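Local structure of fatty acid-binding protein 2 (Manduca sexta, 1MDC) at residues S79-T92 and V95-Y108. The protein binds a single fatty acid molecule inside a beta-barrel and belongs to the family of cytosolic fatty acid-binding proteins. Sequence-based numbering, arbitrary orientation.
Sequences SVKSMYTVDGNVVT and VKGDAGVATFKKEY. With PLM (palmitic acid), chain C; SO4 (sulfate ion), chain B.
The Y108 ring meets V91 and N89 with its edge: N89 O lies in the ring plane, and V91 CG2 comes within 3.9 Å of Y108 CE1, the two side chains crossing at a slant. Beyond the two segments, Y3 stacks on the same ring. Y84 is likewise met edge-on, by V91 CG1 and sulfate O1, while H93 and F64 stack against it. V95 CG1 sits at the rim of the F104 ring, in its plane, and palmitate C2 lies over one face, shifted toward the rim. Between the backbones, K106 N donates to V91 O and V91 N to K106 O, and Y108 N reaches N89 O almost straight, at 178°. At the other end, K81 and K96 exchange a second pair of bonds. Topologically this is two successive hairpins of the fatty acid-binding protein barrel, strands 78-87, 90-97 and 100-109 running antiparallel in a meander, with a type II' turn from D87 to V90 joining the first two. Inside the barrel, V95 CG2 lies 3.9 Å from palmitate CD, and A102 CB 3.8 Å from CF farther along the chain. K106 leaves the sheet beside V91, its CB 4.1 Å from V91 CB, and a bend at chi3 (57°) carries the ammonium to the sulfate, where K106 NZ donates hydrogen bonds to sulfate O1 (2.7 Å) and sulfate O2 (2.8 Å). Q40, which also binds the palmitate, accepts a further bond from that nitrogen, and H93 holds the sulfate as well. With a leucine in place of K106, the sulfate would probably lose a charged partner and Q40 OE1 a donor. On the outward face, T92 CG2 touches T103 CG2, and V90 CG1 rests on K105 CG.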
ATOM      1  N   SER A  79       7.612  -4.439  10.097  1.00 10.53           N
ATOM      2  CA  SER A  79       8.919  -3.962   9.629  1.00 15.66           C
ATOM      3  C   SER A  79       9.255  -4.536   8.288  1.00 22.52           C
ATOM      4  O   SER A  79       9.261  -5.736   8.131  1.00 16.45           O
ATOM      5  CB  SER A  79      10.088  -4.383  10.549  1.00 11.86           C
ATOM      6  OG  SER A  79       9.797  -3.856  11.855  1.00 11.59           O
ATOM      7  N   VAL A  80       9.547  -3.705   7.312  1.00  7.18           N
ATOM      8  CA  VAL A  80       9.896  -4.261   6.012  1.00  6.06           C
ATOM      9  C   VAL A  80      10.949  -3.402   5.308  1.00 10.61           C
ATOM     10  O   VAL A  80      11.375  -2.364   5.807  1.00 10.55           O
ATOM     11  CB  VAL A  80       8.626  -4.234   5.093  1.00 20.66           C
ATOM     12  CG1 VAL A  80       7.491  -5.051   5.758  1.00 17.78           C
ATOM     13  CG2 VAL A  80       8.141  -2.766   4.839  1.00  9.38           C
ATOM     14  N   LYS A  81      11.367  -3.851   4.141  1.00  7.83           N
ATOM     15  CA  LYS A  81      12.295  -3.132   3.311  1.00 11.15           C
ATOM     16  C   LYS A  81      11.312  -2.729   2.180  1.00 17.81           C
ATOM     17  O   LYS A  81      10.689  -3.612   1.577  1.00  9.22           O
ATOM     18  CB  LYS A  81      13.385  -3.953   2.704  1.00 12.99           C
ATOM     19  CG  LYS A  81      14.384  -3.068   2.058  1.00 20.39           C
ATOM     20  CD  LYS A  81      15.302  -2.485   3.105  1.00 30.26           C
ATOM     21  CE  LYS A  81      16.717  -2.967   2.926  1.00 42.64           C
ATOM     22  NZ  LYS A  81      17.500  -2.769   4.127  1.00 25.20           N
ATOM     23  N   SER A  82      11.102  -1.437   1.880  1.00 10.86           N
ATOM     24  CA  SER A  82      10.148  -1.093   0.808  1.00 12.33           C
ATOM     25  C   SER A  82      10.895  -0.524  -0.388  1.00  8.50           C
ATOM     26  O   SER A  82      11.987   0.012  -0.237  1.00 10.52           O
ATOM     27  CB  SER A  82       9.181   0.082   1.271  1.00  9.89           C
ATOM     28  OG  SER A  82       8.158  -0.243   2.154  1.00 13.63           O
ATOM     29  N   MET A  83      10.313  -0.619  -1.565  1.00  7.56           N
ATOM     30  CA  MET A  83      10.922  -0.060  -2.750  1.00  8.53           C
ATOM     31  C   MET A  83       9.786   0.374  -3.657  1.00 12.13           C
ATOM     32  O   MET A  83       8.977  -0.461  -4.058  1.00 14.09           O
ATOM     33  CB  MET A  83      11.928  -0.964  -3.511  1.00  8.92           C
ATOM     34  CG  MET A  83      12.784  -0.193  -4.493  1.00 31.46           C
ATOM     35  SD  MET A  83      12.102  -0.479  -6.108  1.00 26.76           S
ATOM     36  CE  MET A  83      13.128  -1.801  -6.630  1.00 36.09           C
ATOM     37  N   TYR A  84       9.676   1.658  -3.977  1.00  8.89           N
ATOM     38  CA  TYR A  84       8.601   2.030  -4.851  1.00  7.31           C
ATOM     39  C   TYR A  84       9.214   2.433  -6.187  1.00 14.98           C
ATOM     40  O   TYR A  84      10.292   3.002  -6.216  1.00 12.12           O
ATOM     41  CB  TYR A  84       7.896   3.300  -4.397  1.00 11.18           C
ATOM     42  CG  TYR A  84       7.042   3.278  -3.163  1.00 14.85           C
ATOM     43  CD1 TYR A  84       7.637   3.216  -1.889  1.00 11.34           C
ATOM     44  CD2 TYR A  84       5.652   3.325  -3.289  1.00 11.92           C
ATOM     45  CE1 TYR A  84       6.832   3.225  -0.770  1.00  5.33           C
ATOM     46  CE2 TYR A  84       4.845   3.307  -2.182  1.00  9.27           C
ATOM     47  CZ  TYR A  84       5.456   3.272  -0.903  1.00  6.23           C
ATOM     48  OH  TYR A  84       4.652   3.292   0.219  1.00 17.17           O
ATOM     49  N   THR A  85       8.512   2.124  -7.276  1.00 10.73           N
ATOM     50  CA  THR A  85       8.859   2.445  -8.661  1.00  9.21           C
ATOM     51  C   THR A  85       7.680   3.303  -9.104  1.00 18.87           C
ATOM     52  O   THR A  85       6.544   2.816  -9.018  1.00 15.79           O
ATOM     53  CB  THR A  85       8.858   1.209  -9.572  1.00 18.36           C
ATOM     54  OG1 THR A  85      10.002   0.478  -9.167  1.00 24.46           O
ATOM     55  CG2 THR A  85       9.085   1.715 -10.966  1.00 33.75           C
ATOM     56  N   VAL A  86       7.940   4.561  -9.528  1.00 15.24           N
ATOM     57  CA  VAL A  86       6.921   5.512 -10.000  1.00 11.41           C
ATOM     58  C   VAL A  86       7.089   5.559 -11.523  1.00 17.81           C
ATOM     59  O   VAL A  86       8.187   5.899 -11.999  1.00 13.67           O
ATOM     60  CB  VAL A  86       7.101   6.871  -9.375  1.00 13.96           C
ATOM     61  CG1 VAL A  86       5.939   7.690  -9.868  1.00 15.70           C
ATOM     62  CG2 VAL A  86       6.950   6.708  -7.862  1.00 11.99           C
ATOM     63  N   ASP A  87       6.044   5.183 -12.289  1.00  8.69           N
ATOM     64  CA  ASP A  87       6.148   5.157 -13.748  1.00 11.03           C
ATOM     65  C   ASP A  87       4.836   5.604 -14.288  1.00 15.43           C
ATOM     66  O   ASP A  87       3.919   4.825 -14.538  1.00 10.25           O
ATOM     67  CB  ASP A  87       6.574   3.720 -14.222  1.00 16.48           C
ATOM     68  CG  ASP A  87       6.911   3.439 -15.686  1.00 22.16           C
ATOM     69  OD1 ASP A  87       6.718   4.421 -16.505  1.00 16.33           O
ATOM     70  OD2 ASP A  87       7.303   2.385 -16.093  1.00 35.67           O
ATOM     71  N   GLY A  88       4.766   6.900 -14.428  1.00  9.97           N
ATOM     72  CA  GLY A  88       3.552   7.506 -14.926  1.00 13.38           C
ATOM     73  C   GLY A  88       2.375   7.352 -13.935  1.00 10.76           C
ATOM     74  O   GLY A  88       2.409   7.796 -12.796  1.00 17.74           O
ATOM     75  N   ASN A  89       1.307   6.714 -14.394  1.00  7.39           N
ATOM     76  CA  ASN A  89       0.130   6.517 -13.566  1.00 10.98           C
ATOM     77  C   ASN A  89       0.211   5.194 -12.778  1.00 11.85           C
ATOM     78  O   ASN A  89      -0.727   4.850 -12.082  1.00 12.00           O
ATOM     79  CB  ASN A  89      -1.187   6.471 -14.381  1.00 14.04           C
ATOM     80  CG  ASN A  89      -1.019   5.339 -15.396  1.00 27.97           C
ATOM     81  OD1 ASN A  89      -0.397   5.553 -16.460  1.00100.00           O
ATOM     82  ND2 ASN A  89      -1.494   4.136 -15.085  1.00 99.42           N
ATOM     83  N   VAL A  90       1.308   4.464 -12.889  1.00  8.44           N
ATOM     84  CA  VAL A  90       1.441   3.199 -12.162  1.00  7.60           C
ATOM     85  C   VAL A  90       2.543   3.303 -11.118  1.00  7.24           C
ATOM     86  O   VAL A  90       3.684   3.580 -11.485  1.00 12.96           O
ATOM     87  CB  VAL A  90       1.866   2.003 -13.091  1.00 12.53           C
ATOM     88  CG1 VAL A  90       1.932   0.699 -12.272  1.00 11.57           C
ATOM     89  CG2 VAL A  90       0.824   1.833 -14.152  1.00 16.37           C
ATOM     90  N   VAL A  91       2.217   3.079  -9.842  1.00  5.88           N
ATOM     91  CA  VAL A  91       3.204   3.130  -8.773  1.00 11.30           C
ATOM     92  C   VAL A  91       3.282   1.690  -8.240  1.00 14.88           C
ATOM     93  O   VAL A  91       2.238   1.170  -7.870  1.00  8.65           O
ATOM     94  CB  VAL A  91       2.650   4.046  -7.671  1.00 12.63           C
ATOM     95  CG1 VAL A  91       3.668   4.050  -6.517  1.00 13.89           C
ATOM     96  CG2 VAL A  91       2.596   5.480  -8.252  1.00 14.90           C
ATOM     97  N   THR A  92       4.458   1.046  -8.221  1.00  7.87           N
ATOM     98  CA  THR A  92       4.550  -0.324  -7.737  1.00  8.74           C
ATOM     99  C   THR A  92       5.354  -0.316  -6.484  1.00 12.20           C
ATOM    100  O   THR A  92       6.442   0.221  -6.462  1.00 12.55           O
ATOM    101  CB  THR A  92       5.313  -1.154  -8.767  1.00 10.48           C
ATOM    102  OG1 THR A  92       4.599  -1.092  -9.994  1.00 12.06           O
ATOM    103  CG2 THR A  92       5.377  -2.616  -8.390  1.00  9.19           C
ATOM    104  N   VAL A  95       7.553  -5.044  -1.343  1.00  7.56           N
ATOM    105  CA  VAL A  95       7.966  -5.006   0.054  1.00 13.59           C
ATOM    106  C   VAL A  95       8.552  -6.332   0.431  1.00 18.43           C
ATOM    107  O   VAL A  95       8.006  -7.345   0.017  1.00 14.43           O
ATOM    108  CB  VAL A  95       6.836  -4.625   1.025  1.00 16.27           C
ATOM    109  CG1 VAL A  95       6.173  -3.296   0.650  1.00 11.74           C
ATOM    110  CG2 VAL A  95       5.794  -5.695   0.979  1.00 21.08           C
ATOM    111  N   LYS A  96       9.646  -6.325   1.195  1.00  9.35           N
ATOM    112  CA  LYS A  96      10.288  -7.586   1.614  1.00 12.14           C
ATOM    113  C   LYS A  96      10.235  -7.670   3.125  1.00 14.62           C
ATOM    114  O   LYS A  96      10.730  -6.783   3.792  1.00 10.40           O
ATOM    115  CB  LYS A  96      11.772  -7.768   1.077  1.00 17.14           C
ATOM    116  CG  LYS A  96      12.605  -8.878   1.720  1.00 99.61           C
ATOM    117  CD  LYS A  96      11.802 -10.100   2.076  1.00 44.23           C
ATOM    118  CE  LYS A  96      12.732 -11.069   2.736  1.00 99.77           C
ATOM    119  NZ  LYS A  96      12.142 -12.384   2.846  1.00 86.56           N
ATOM    120  N   GLY A  97       9.636  -8.704   3.689  1.00 12.79           N
ATOM    121  CA  GLY A  97       9.573  -8.784   5.137  1.00 14.62           C
ATOM    122  C   GLY A  97      10.013 -10.153   5.586  1.00 23.50           C
ATOM    123  O   GLY A  97      10.407 -10.959   4.763  1.00 16.82           O
ATOM    124  N   ASP A  98       9.957 -10.450   6.871  1.00 20.89           N
ATOM    125  CA  ASP A  98      10.380 -11.778   7.304  1.00 28.18           C
ATOM    126  C   ASP A  98       9.524 -12.875   6.680  1.00 15.66           C
ATOM    127  O   ASP A  98       9.997 -13.986   6.376  1.00 18.00           O
ATOM    128  CB  ASP A  98      10.038 -11.984   8.800  1.00 27.32           C
ATOM    129  CG  ASP A  98      10.826 -11.237   9.789  1.00 68.53           C
ATOM    130  OD1 ASP A  98      12.123 -11.316   9.565  1.00 53.63           O
ATOM    131  OD2 ASP A  98      10.282 -10.661  10.708  1.00 99.97           O
ATOM    132  N   ALA A  99       8.239 -12.556   6.519  1.00 12.28           N
ATOM    133  CA  ALA A  99       7.314 -13.532   5.950  1.00 15.60           C
ATOM    134  C   ALA A  99       7.506 -13.822   4.455  1.00 18.16           C
ATOM    135  O   ALA A  99       7.113 -14.879   3.949  1.00 15.66           O
ATOM    136  CB  ALA A  99       5.853 -13.120   6.211  1.00 14.23           C
ATOM    137  N   GLY A 100       8.095 -12.888   3.710  1.00 12.70           N
ATOM    138  CA  GLY A 100       8.268 -13.124   2.288  1.00  8.05           C
ATOM    139  C   GLY A 100       8.224 -11.809   1.513  1.00 12.83           C
ATOM    140  O   GLY A 100       8.581 -10.781   2.071  1.00  9.54           O
ATOM    141  N   VAL A 101       7.796 -11.844   0.245  1.00  8.13           N
ATOM    142  CA  VAL A 101       7.741 -10.640  -0.588  1.00  5.16           C
ATOM    143  C   VAL A 101       6.355 -10.366  -1.092  1.00 12.60           C
ATOM    144  O   VAL A 101       5.650 -11.291  -1.442  1.00 16.10           O
ATOM    145  CB  VAL A 101       8.611 -10.957  -1.823  1.00 10.63           C
ATOM    146  CG1 VAL A 101       8.608  -9.796  -2.800  1.00 19.92           C
ATOM    147  CG2 VAL A 101      10.051 -11.094  -1.386  1.00 18.92           C
ATOM    148  N   ALA A 102       5.939  -9.117  -1.132  1.00  6.28           N
ATOM    149  CA  ALA A 102       4.613  -8.848  -1.632  1.00  5.99           C
ATOM    150  C   ALA A 102       4.746  -7.681  -2.604  1.00 17.98           C
ATOM    151  O   ALA A 102       5.690  -6.868  -2.489  1.00 11.54           O
ATOM    152  CB  ALA A 102       3.646  -8.448  -0.545  1.00  5.54           C
ATOM    153  N   THR A 103       3.801  -7.599  -3.554  1.00 11.90           N
ATOM    154  CA  THR A 103       3.792  -6.536  -4.555  1.00  8.02           C
ATOM    155  C   THR A 103       2.457  -5.836  -4.507  1.00  7.62           C
ATOM    156  O   THR A 103       1.417  -6.464  -4.523  1.00  9.43           O
ATOM    157  CB  THR A 103       4.011  -7.155  -5.977  1.00  4.50           C
ATOM    158  OG1 THR A 103       5.327  -7.647  -5.996  1.00 13.86           O
ATOM    159  CG2 THR A 103       3.919  -6.098  -7.051  1.00 15.56           C
ATOM    160  N   PHE A 104       2.467  -4.526  -4.422  1.00  7.25           N
ATOM    161  CA  PHE A 104       1.227  -3.774  -4.396  1.00  6.34           C
ATOM    162  C   PHE A 104       1.300  -2.886  -5.644  1.00 12.51           C
ATOM    163  O   PHE A 104       2.098  -1.950  -5.669  1.00 12.54           O
ATOM    164  CB  PHE A 104       1.089  -2.854  -3.177  1.00 10.93           C
ATOM    165  CG  PHE A 104       1.332  -3.587  -1.869  1.00 13.21           C
ATOM    166  CD1 PHE A 104       0.400  -4.402  -1.326  1.00 23.27           C
ATOM    167  CD2 PHE A 104       2.554  -3.376  -1.188  1.00 36.17           C
ATOM    168  CE1 PHE A 104       0.662  -5.061  -0.099  1.00 30.62           C
ATOM    169  CE2 PHE A 104       2.820  -4.001   0.019  1.00 48.75           C
ATOM    170  CZ  PHE A 104       1.867  -4.859   0.546  1.00 14.43           C
ATOM    171  N   LYS A 105       0.515  -3.209  -6.684  1.00  6.40           N
ATOM    172  CA  LYS A 105       0.491  -2.464  -7.954  1.00  7.39           C
ATOM    173  C   LYS A 105      -0.620  -1.411  -7.860  1.00 10.97           C
ATOM    174  O   LYS A 105      -1.807  -1.759  -7.780  1.00  9.96           O
ATOM    175  CB  LYS A 105       0.394  -3.435  -9.150  1.00  8.30           C
ATOM    176  CG  LYS A 105       0.604  -2.778 -10.549  1.00 13.70           C
ATOM    177  CD  LYS A 105       0.329  -3.802 -11.675  1.00 25.35           C
ATOM    178  CE  LYS A 105      -0.180  -3.362 -13.072  1.00 38.97           C
ATOM    179  NZ  LYS A 105       0.590  -3.944 -14.189  1.00 80.05           N
ATOM    180  N   LYS A 106      -0.229  -0.124  -7.830  1.00  6.44           N
ATOM    181  CA  LYS A 106      -1.213   0.947  -7.698  1.00  4.87           C
ATOM    182  C   LYS A 106      -1.435   1.642  -9.024  1.00 14.16           C
ATOM    183  O   LYS A 106      -0.540   2.276  -9.530  1.00 12.51           O
ATOM    184  CB  LYS A 106      -0.667   1.932  -6.693  1.00  6.33           C
ATOM    185  CG  LYS A 106      -0.174   1.236  -5.437  1.00 13.02           C
ATOM    186  CD  LYS A 106       0.386   2.121  -4.290  1.00 16.30           C
ATOM    187  CE  LYS A 106      -0.525   3.186  -3.738  1.00 20.54           C
ATOM    188  NZ  LYS A 106       0.171   4.026  -2.717  1.00 20.34           N
ATOM    189  N   GLU A 107      -2.622   1.504  -9.579  1.00  7.64           N
ATOM    190  CA  GLU A 107      -2.935   2.112 -10.854  1.00  8.54           C
ATOM    191  C   GLU A 107      -3.930   3.238 -10.713  1.00 12.04           C
ATOM    192  O   GLU A 107      -5.051   3.027 -10.276  1.00  9.57           O
ATOM    193  CB  GLU A 107      -3.464   1.040 -11.829  1.00  9.09           C
ATOM    194  CG  GLU A 107      -2.415  -0.030 -12.224  1.00 12.24           C
ATOM    195  CD  GLU A 107      -3.041  -1.093 -13.101  1.00 36.49           C
ATOM    196  OE1 GLU A 107      -3.767  -1.965 -12.664  1.00 29.48           O
ATOM    197  OE2 GLU A 107      -2.808  -0.948 -14.369  1.00 35.27           O
ATOM    198  N   TYR A 108      -3.531   4.457 -11.085  1.00  7.15           N
ATOM    199  CA  TYR A 108      -4.439   5.591 -10.981  1.00  6.86           C
ATOM    200  C   TYR A 108      -5.063   5.938 -12.328  1.00 12.81           C
ATOM    201  O   TYR A 108      -4.381   5.931 -13.329  1.00 12.47           O
ATOM    202  CB  TYR A 108      -3.615   6.807 -10.578  1.00  9.75           C
ATOM    203  CG  TYR A 108      -3.022   6.750  -9.152  1.00  7.84           C
ATOM    204  CD1 TYR A 108      -1.759   6.163  -8.945  1.00  8.96           C
ATOM    205  CD2 TYR A 108      -3.716   7.297  -8.080  1.00  7.19           C
ATOM    206  CE1 TYR A 108      -1.201   6.113  -7.667  1.00  9.23           C
ATOM    207  CE2 TYR A 108      -3.169   7.264  -6.790  1.00 10.60           C
ATOM    208  CZ  TYR A 108      -1.907   6.681  -6.609  1.00 12.66           C
ATOM    209  OH  TYR A 108      -1.344   6.644  -5.332  1.00 16.80           O
TER
HETATM  210  C1  PLM C 133      -2.617  -0.092  -0.289  1.00 20.24           C
HETATM  211  O1  PLM C 133      -2.368   0.859  -1.050  1.00 29.75           O
HETATM  212  O2  PLM C 133      -3.769  -0.392   0.063  1.00 19.87           O
HETATM  213  C2  PLM C 133      -1.475  -0.926   0.335  1.00 54.71           C
HETATM  214  C3  PLM C 133      -1.898  -2.120   1.221  1.00 36.62           C
HETATM  215  C4  PLM C 133      -1.828  -1.759   2.732  1.00 34.50           C
HETATM  216  C5  PLM C 133      -0.577  -2.333   3.428  1.00 31.60           C
HETATM  217  C6  PLM C 133      -0.927  -3.493   4.376  1.00 30.18           C
HETATM  218  C7  PLM C 133       0.345  -4.291   4.633  1.00 28.67           C
HETATM  219  C8  PLM C 133       0.284  -5.272   5.793  1.00 21.37           C
HETATM  220  C9  PLM C 133       0.864  -6.571   5.229  1.00 36.65           C
HETATM  221  CA  PLM C 133       2.216  -6.997   5.819  1.00 29.79           C
HETATM  222  CB  PLM C 133       3.242  -7.185   4.691  1.00 43.59           C
HETATM  223  CC  PLM C 133       4.434  -8.093   5.093  1.00 25.74           C
HETATM  224  CD  PLM C 133       5.497  -8.198   3.952  1.00 22.53           C
HETATM  225  CE  PLM C 133       5.659  -9.618   3.417  1.00 32.01           C
HETATM  226  CF  PLM C 133       4.331 -10.065   2.809  1.00 29.45           C
HETATM  227  CG  PLM C 133       4.360 -11.487   2.192  1.00 25.04           C
HETATM  228  S   SO4 B 200       1.228   2.028  -0.280  1.00 76.87           S
HETATM  229  O1  SO4 B 200       2.069   2.887  -1.121  1.00 56.01           O
HETATM  230  O2  SO4 B 200      -0.166   2.376  -0.464  1.00100.00           O
HETATM  231  O3  SO4 B 200       1.369   0.617  -0.665  1.00 69.51           O
HETATM  232  O4  SO4 B 200       1.605   2.226   1.148  1.00 66.10           O